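Local coordinates for protein hydrolase, haloacid dehalogenase-like family (Chlorobaculum tepidum, PDB 2HCF) that binds magnesium and probably acts as a hydrolase of the haloacid dehalogenase superfamily, at residues G13-K17 against V196-N200; D178-I183 against L206-P211. All coordinates share one frame. Residues are numbered along the deposited sequence.

Contact 1 (G13-K17 against V196-N200); sequences GTLLK and VATGN
Gly13 opens the first segment with phi 77° and psi 5°, a left-handed conformation that glycine adopts readily, and its CA lies 4.3 Å from Gly199 CA, where the two backbones come nearest. A CB on Gly13 would sit about 3.5 Å from Gly199 CA, so glycine suits this place. Gly13 N donates to Leu16 O at 2.8 Å, folding residues 13-16 into a tight bend, while Gly13 O accepts from Thr198 OG1 at 2.9 Å; chi1 of Thr198 is p, which brings the hydroxyl to that carbonyl. The m rotamer of Thr14 places OG1 to donate to Asp10, a magnesium ligand, and its methyl CG2 meets Val196 CG1 at 4.1 Å, a small apolar contact at the buried end of strand 192-196. Asp10, Asp12 and Thr14 fit the HAD-type DxDx(T/V) motif, which follows strand 5-9 at the end of a Rossmann-like parallel sheet; the second segment is the loop after strand 192-196, two places along that sheet. Ala197 there centres an inverse gamma turn, with Thr198 N weakly bonded to Val196 O at 3.0 Å. A water bridges Thr14 O and Thr198 OG1, at 2.8 Å from each. The chain enters strand 16-18, and Lys17, nearly extended (mttt), reaches back beside the loop so that NZ makes a weak hydrogen bond with Thr198 O at 2.9 Å. Its long aliphatic stem suits this span, and where the contact is partly open to solvent a water 3.0 Å from NZ donates to Asn200 OD1.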
ATOM      1  N   GLY A  13      -2.339  -3.925   6.336  1.00 19.06           N
ATOM      2  CA  GLY A  13      -2.380  -5.404   6.402  1.00 18.44           C
ATOM      3  C   GLY A  13      -1.073  -6.117   6.051  1.00 18.70           C
ATOM      4  O   GLY A  13      -1.060  -7.351   5.976  1.00 18.32           O
ATOM      5  N   THR A  14      -0.000  -5.338   5.821  1.00 17.92           N
ATOM      6  CA  THR A  14       1.334  -5.811   5.498  1.00 17.11           C
ATOM      7  C   THR A  14       2.365  -5.259   6.485  1.00 17.29           C
ATOM      8  O   THR A  14       3.086  -6.020   7.143  1.00 17.28           O
ATOM      9  CB  THR A  14       1.723  -5.397   4.075  1.00 17.19           C
ATOM     10  OG1 THR A  14       0.773  -5.931   3.130  1.00 14.03           O
ATOM     11  CG2 THR A  14       3.107  -5.897   3.704  1.00 17.54           C
ATOM     12  N   LEU A  15       2.436  -3.941   6.585  1.00 17.63           N
ATOM     13  CA  LEU A  15       3.315  -3.317   7.609  1.00 17.02           C
ATOM     14  C   LEU A  15       2.585  -2.975   8.890  1.00 17.43           C
ATOM     15  O   LEU A  15       3.152  -3.025   9.976  1.00 16.47           O
ATOM     16  CB  LEU A  15       3.940  -2.050   7.048  1.00 17.02           C
ATOM     17  CG  LEU A  15       4.775  -2.197   5.770  1.00 18.38           C
ATOM     18  CD1 LEU A  15       5.202  -0.796   5.272  1.00 17.76           C
ATOM     19  CD2 LEU A  15       5.990  -3.056   6.055  1.00 19.46           C
ATOM     20  N   LEU A  16       1.344  -2.554   8.758  1.00 17.29           N
ATOM     21  CA  LEU A  16       0.584  -2.086   9.904  1.00 17.48           C
ATOM     22  C   LEU A  16      -0.896  -2.191   9.616  1.00 17.47           C
ATOM     23  O   LEU A  16      -1.300  -2.502   8.471  1.00 16.37           O
ATOM     24  CB  LEU A  16       0.971  -0.644  10.247  1.00 17.64           C
ATOM     25  CG  LEU A  16       0.822   0.438   9.136  1.00 18.26           C
ATOM     26  CD1 LEU A  16      -0.618   0.940   8.973  1.00 19.49           C
ATOM     27  CD2 LEU A  16       1.733   1.640   9.495  1.00 18.91           C
ATOM     28  N   LYS A  17      -1.676  -1.967  10.679  1.00 18.46           N
ATOM     29  CA  LYS A  17      -3.126  -1.806  10.616  1.00 19.17           C
ATOM     30  C   LYS A  17      -3.538  -0.567  11.350  1.00 19.88           C
ATOM     31  O   LYS A  17      -2.838  -0.107  12.261  1.00 20.60           O
ATOM     32  CB  LYS A  17      -3.852  -2.990  11.234  1.00 19.47           C
ATOM     33  CG  LYS A  17      -3.695  -4.241  10.385  1.00 19.38           C
ATOM     34  CD  LYS A  17      -4.416  -5.416  10.964  1.00 18.96           C
ATOM     35  CE  LYS A  17      -4.161  -6.638  10.069  1.00 18.41           C
ATOM     36  NZ  LYS A  17      -4.795  -7.884  10.575  1.00 17.47           N
ATOM     37  N   VAL A 196       1.763 -12.071   2.263  1.00 19.81           N
ATOM     38  CA  VAL A 196       1.774 -12.319   3.696  1.00 18.25           C
ATOM     39  C   VAL A 196       0.330 -12.298   4.199  1.00 17.78           C
ATOM     40  O   VAL A 196      -0.438 -11.388   3.879  1.00 16.56           O
ATOM     41  CB  VAL A 196       2.713 -11.295   4.409  1.00 17.72           C
ATOM     42  CG1 VAL A 196       2.267  -9.894   4.163  1.00 18.17           C
ATOM     43  CG2 VAL A 196       2.832 -11.619   5.884  1.00 17.75           C
ATOM     44  N   ALA A 197      -0.065 -13.340   4.941  1.00 18.89           N
ATOM     45  CA  ALA A 197      -1.478 -13.557   5.294  1.00 18.42           C
ATOM     46  C   ALA A 197      -1.815 -12.884   6.617  1.00 18.78           C
ATOM     47  O   ALA A 197      -2.473 -13.469   7.491  1.00 18.80           O
ATOM     48  CB  ALA A 197      -1.794 -15.056   5.325  1.00 18.88           C
ATOM     49  N   THR A 198      -1.372 -11.634   6.746  1.00 17.93           N
ATOM     50  CA  THR A 198      -1.611 -10.819   7.942  1.00 18.93           C
ATOM     51  C   THR A 198      -2.746  -9.797   7.743  1.00 19.70           C
ATOM     52  O   THR A 198      -2.977  -8.937   8.584  1.00 20.48           O
ATOM     53  CB  THR A 198      -0.330 -10.088   8.389  1.00 18.38           C
ATOM     54  OG1 THR A 198       0.318  -9.491   7.269  1.00 18.49           O
ATOM     55  CG2 THR A 198       0.617 -11.049   9.034  1.00 21.17           C
ATOM     56  N   GLY A 199      -3.490  -9.917   6.637  1.00 20.08           N
ATOM     57  CA  GLY A 199      -4.659  -9.080   6.442  1.00 20.14           C
ATOM     58  C   GLY A 199      -5.907  -9.899   6.621  1.00 21.32           C
ATOM     59  O   GLY A 199      -5.965 -10.819   7.481  1.00 21.96           O
ATOM     60  N   ASN A 200      -6.893  -9.627   5.781  1.00 20.58           N
ATOM     61  CA  ASN A 200      -8.164 -10.305   5.889  1.00 21.31           C
ATOM     62  C   ASN A 200      -8.265 -11.599   5.082  1.00 20.54           C
ATOM     63  O   ASN A 200      -9.320 -12.201   5.047  1.00 19.79           O
ATOM     64  CB  ASN A 200      -9.298  -9.326   5.553  1.00 21.85           C
ATOM     65  CG  ASN A 200      -9.326  -8.154   6.509  1.00 23.73           C
ATOM     66  OD1 ASN A 200      -8.991  -8.298   7.680  1.00 26.45           O
ATOM     67  ND2 ASN A 200      -9.670  -6.992   6.007  1.00 24.85           N
TER
HETATM   68  O   HOH W   1       2.886  -8.629   8.071  1.00 15.42           O
HETATM   69  O   HOH W   2      -5.151 -11.019  10.052  1.00 21.20           O
HETATM   70  O   HOH W   3      -7.244  -6.922   9.159  1.00 27.81           O

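Contact 2 (D178-I183 against L206-P211); sequences DTEHDI and LARHKP. With MG (magnesium ion), chain B.
Across this contact a histidine ring lies flat against a helix start: Glu180 CB sits 3.6 Å from the centroid of the His209 ring, 14° off its normal, a CH-pi contact over the face with CB 3.5 Å from NE2. No hydrogen bond joins the two segments. The His209 CA is 6.3 Å from that of Glu180, whose carboxylate pairs with Arg184. One helical turn on, Ile183 (chi1 m, chi2 t) points into the gap, its CA 5.8 Å from that of Pro211. Its CD1 lies 4.1 Å from Leu206 CD2 and 3.8 Å from Pro211 CB, and its CG2 3.4 Å from His209 O, so the branched aliphatic chain packs between Leu206, His209 and Pro211, with Ser193 and Ala195 of strand 192-196 also against it. Leu206 also brings CD2 to 3.7 Å from Asp178 O. The second segment bends through a type I turn, Ala207-Lys210; Lys210 has positive phi (64°), and Pro211 then leads toward strand 213-215. In the Rossmann-like HAD fold the 178-183 segment joins strand 173-177 to helix 180-187 and carries metal ligand Asp178, whose OD1 is 2.1 Å from magnesium; Asp10, Asp12 and three waters complete the shell. Thr179 and Asp182 form a capping box: Thr179 OG1 accepts from His181 N at 2.8 Å, and Asp182 OD2 from Thr179 N at 3.0 Å. Short polar side chains suit the N-terminus of this helix because they satisfy amides lacking helical partners. Asp182 OD2 also accepts from one of the three magnesium-bound waters, 2.7 Å away.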
ATOM      1  N   ASP A 178      -0.622  -8.233   1.099  1.00 18.67           N
ATOM      2  CA  ASP A 178      -1.530  -9.125   1.831  1.00 17.25           C
ATOM      3  C   ASP A 178      -2.822  -9.535   1.117  1.00 17.53           C
ATOM      4  O   ASP A 178      -3.649 -10.208   1.739  1.00 16.91           O
ATOM      5  CB  ASP A 178      -1.890  -8.481   3.174  1.00 17.89           C
ATOM      6  CG  ASP A 178      -2.800  -7.239   3.010  1.00 19.52           C
ATOM      7  OD1 ASP A 178      -2.338  -6.290   2.333  1.00 19.72           O
ATOM      8  OD2 ASP A 178      -3.946  -7.225   3.571  1.00 19.33           O
ATOM      9  N   THR A 179      -2.996  -9.141  -0.160  1.00 16.56           N
ATOM     10  CA  THR A 179      -4.223  -9.450  -0.912  1.00 17.01           C
ATOM     11  C   THR A 179      -3.946  -9.911  -2.319  1.00 17.50           C
ATOM     12  O   THR A 179      -2.829  -9.806  -2.835  1.00 17.31           O
ATOM     13  CB  THR A 179      -5.180  -8.222  -1.046  1.00 16.94           C
ATOM     14  OG1 THR A 179      -4.772  -7.406  -2.167  1.00 17.50           O
ATOM     15  CG2 THR A 179      -5.184  -7.400   0.242  1.00 16.71           C
ATOM     16  N   GLU A 180      -5.003 -10.399  -2.973  1.00 19.45           N
ATOM     17  CA  GLU A 180      -4.907 -10.772  -4.372  1.00 20.75           C
ATOM     18  C   GLU A 180      -4.445  -9.602  -5.251  1.00 21.13           C
ATOM     19  O   GLU A 180      -3.848  -9.821  -6.295  1.00 20.93           O
ATOM     20  CB  GLU A 180      -6.249 -11.281  -4.887  1.00 20.70           C
ATOM     21  CG  GLU A 180      -7.294 -10.225  -5.013  1.00 23.45           C
ATOM     22  CD  GLU A 180      -8.624 -10.769  -5.524  1.00 24.82           C
ATOM     23  OE1 GLU A 180      -8.623 -11.365  -6.618  1.00 31.78           O
ATOM     24  OE2 GLU A 180      -9.655 -10.604  -4.827  1.00 32.80           O
ATOM     25  N   HIS A 181      -4.716  -8.366  -4.821  1.00 20.59           N
ATOM     26  CA  HIS A 181      -4.390  -7.195  -5.641  1.00 20.88           C
ATOM     27  C   HIS A 181      -2.885  -6.945  -5.666  1.00 20.30           C
ATOM     28  O   HIS A 181      -2.329  -6.522  -6.678  1.00 19.91           O
ATOM     29  CB  HIS A 181      -5.151  -5.978  -5.140  1.00 20.97           C
ATOM     30  CG  HIS A 181      -6.625  -6.205  -5.057  1.00 22.90           C
ATOM     31  ND1 HIS A 181      -7.370  -6.620  -6.147  1.00 26.00           N
ATOM     32  CD2 HIS A 181      -7.481  -6.147  -4.016  1.00 24.03           C
ATOM     33  CE1 HIS A 181      -8.631  -6.756  -5.782  1.00 27.46           C
ATOM     34  NE2 HIS A 181      -8.729  -6.461  -4.497  1.00 25.78           N
ATOM     35  N   ASP A 182      -2.234  -7.192  -4.534  1.00 20.67           N
ATOM     36  CA  ASP A 182      -0.797  -7.152  -4.449  1.00 20.49           C
ATOM     37  C   ASP A 182      -0.175  -8.198  -5.377  1.00 20.39           C
ATOM     38  O   ASP A 182       0.704  -7.893  -6.185  1.00 19.52           O
ATOM     39  CB  ASP A 182      -0.367  -7.366  -3.007  1.00 21.22           C
ATOM     40  CG  ASP A 182      -0.994  -6.341  -2.095  1.00 21.61           C
ATOM     41  OD1 ASP A 182      -0.484  -5.220  -2.072  1.00 28.53           O
ATOM     42  OD2 ASP A 182      -2.010  -6.633  -1.432  1.00 21.52           O
ATOM     43  N   ILE A 183      -0.663  -9.410  -5.278  1.00 19.31           N
ATOM     44  CA  ILE A 183      -0.093 -10.474  -6.054  1.00 19.88           C
ATOM     45  C   ILE A 183      -0.271 -10.169  -7.542  1.00 19.92           C
ATOM     46  O   ILE A 183       0.614 -10.432  -8.377  1.00 20.07           O
ATOM     47  CB  ILE A 183      -0.767 -11.839  -5.707  1.00 20.01           C
ATOM     48  CG1 ILE A 183      -0.455 -12.234  -4.264  1.00 19.79           C
ATOM     49  CG2 ILE A 183      -0.247 -12.926  -6.629  1.00 20.59           C
ATOM     50  CD1 ILE A 183      -1.346 -13.310  -3.701  1.00 19.88           C
ATOM     51  N   LEU A 206      -5.112 -16.823  -0.342  1.00 19.52           N
ATOM     52  CA  LEU A 206      -4.043 -16.201  -1.121  1.00 19.23           C
ATOM     53  C   LEU A 206      -3.338 -17.139  -2.086  1.00 19.58           C
ATOM     54  O   LEU A 206      -2.860 -16.711  -3.123  1.00 20.19           O
ATOM     55  CB  LEU A 206      -3.033 -15.535  -0.199  1.00 18.32           C
ATOM     56  CG  LEU A 206      -3.594 -14.292   0.477  1.00 18.50           C
ATOM     57  CD1 LEU A 206      -2.584 -13.831   1.487  1.00 18.51           C
ATOM     58  CD2 LEU A 206      -3.927 -13.169  -0.511  1.00 17.28           C
ATOM     59  N   ALA A 207      -3.315 -18.427  -1.766  1.00 20.31           N
ATOM     60  CA  ALA A 207      -2.579 -19.391  -2.529  1.00 20.58           C
ATOM     61  C   ALA A 207      -3.200 -19.628  -3.925  1.00 21.60           C
ATOM     62  O   ALA A 207      -2.512 -20.026  -4.870  1.00 21.89           O
ATOM     63  CB  ALA A 207      -2.489 -20.700  -1.733  1.00 20.58           C
ATOM     64  N   ARG A 208      -4.497 -19.381  -4.052  1.00 22.69           N
ATOM     65  CA  ARG A 208      -5.191 -19.533  -5.323  1.00 24.35           C
ATOM     66  C   ARG A 208      -4.768 -18.499  -6.378  1.00 23.65           C
ATOM     67  O   ARG A 208      -5.081 -18.661  -7.560  1.00 23.83           O
ATOM     68  CB  ARG A 208      -6.704 -19.445  -5.115  1.00 24.37           C
ATOM     69  CG  ARG A 208      -7.231 -20.463  -4.135  1.00 26.09           C
ATOM     70  CD  ARG A 208      -8.732 -20.363  -3.949  1.00 28.92           C
ATOM     71  NE  ARG A 208      -9.134 -21.112  -2.743  1.00 34.00           N
ATOM     72  CZ  ARG A 208      -9.978 -20.682  -1.800  1.00 34.90           C
ATOM     73  NH1 ARG A 208     -10.597 -19.499  -1.897  1.00 36.32           N
ATOM     74  NH2 ARG A 208     -10.210 -21.458  -0.746  1.00 34.10           N
ATOM     75  N   HIS A 209      -4.074 -17.444  -5.945  1.00 23.68           N
ATOM     76  CA  HIS A 209      -3.590 -16.400  -6.829  1.00 23.93           C
ATOM     77  C   HIS A 209      -2.139 -16.583  -7.217  1.00 24.50           C
ATOM     78  O   HIS A 209      -1.592 -15.773  -7.947  1.00 24.67           O
ATOM     79  CB  HIS A 209      -3.802 -15.053  -6.159  1.00 23.90           C
ATOM     80  CG  HIS A 209      -5.209 -14.875  -5.687  1.00 25.70           C
ATOM     81  ND1 HIS A 209      -6.277 -14.905  -6.553  1.00 25.64           N
ATOM     82  CD2 HIS A 209      -5.731 -14.751  -4.446  1.00 23.19           C
ATOM     83  CE1 HIS A 209      -7.398 -14.762  -5.870  1.00 25.42           C
ATOM     84  NE2 HIS A 209      -7.098 -14.681  -4.590  1.00 23.62           N
ATOM     85  N   LYS A 210      -1.524 -17.656  -6.726  1.00 24.91           N
ATOM     86  CA  LYS A 210      -0.206 -18.107  -7.165  1.00 24.80           C
ATOM     87  C   LYS A 210       0.897 -17.105  -6.863  1.00 23.84           C
ATOM     88  O   LYS A 210       1.681 -16.733  -7.749  1.00 23.81           O
ATOM     89  CB  LYS A 210      -0.211 -18.427  -8.660  1.00 25.07           C
ATOM     90  CG  LYS A 210      -1.317 -19.334  -9.128  1.00 27.72           C
ATOM     91  CD  LYS A 210      -1.196 -20.725  -8.520  1.00 30.14           C
ATOM     92  CE  LYS A 210      -2.059 -21.723  -9.282  1.00 32.41           C
ATOM     93  NZ  LYS A 210      -3.471 -21.220  -9.360  1.00 34.09           N
ATOM     94  N   PRO A 211       0.990 -16.676  -5.599  1.00 23.02           N
ATOM     95  CA  PRO A 211       2.087 -15.814  -5.229  1.00 22.80           C
ATOM     96  C   PRO A 211       3.384 -16.592  -5.341  1.00 22.80           C
ATOM     97  O   PRO A 211       3.384 -17.804  -5.198  1.00 22.63           O
ATOM     98  CB  PRO A 211       1.778 -15.485  -3.764  1.00 22.63           C
ATOM     99  CG  PRO A 211       1.005 -16.693  -3.285  1.00 22.45           C
ATOM    100  CD  PRO A 211       0.147 -17.024  -4.446  1.00 22.44           C
TER
HETATM  101 MG    MG B 300      -2.755  -4.262   1.991  1.00 15.09          MG
HETATM  102  O   HOH W   4      -4.805  -4.801   2.732  1.00 17.21           O
HETATM  103  O   HOH W   5      -2.901  -4.517  -0.058  1.00 13.89           O
HETATM  104  O   HOH W   6      -3.441  -2.303   1.539  1.00 16.02           O

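Overall arrangement
Contact 1 lies beside the magnesium site, while contact 2 touches it only through its 178-183 segment and runs out to the turn after helix 203-207; their segments alternate along the chain. Asp178 joins them directly: its CB lies 3.1 Å from Gly13 O and 3.3 Å from Val196 O, while its OD2 is 3.5 Å from Gly199 CA. Contact 1, the nearer to the centre of the chain, is small and polar, made of hydroxyl, carbonyl, ammonium and water, with its buried part beside the metal and a more open edge at Lys17. Contact 2, about 12 Å away between centres, is larger and mostly apolar, running from the buried metal ligand outward to an exposed turn.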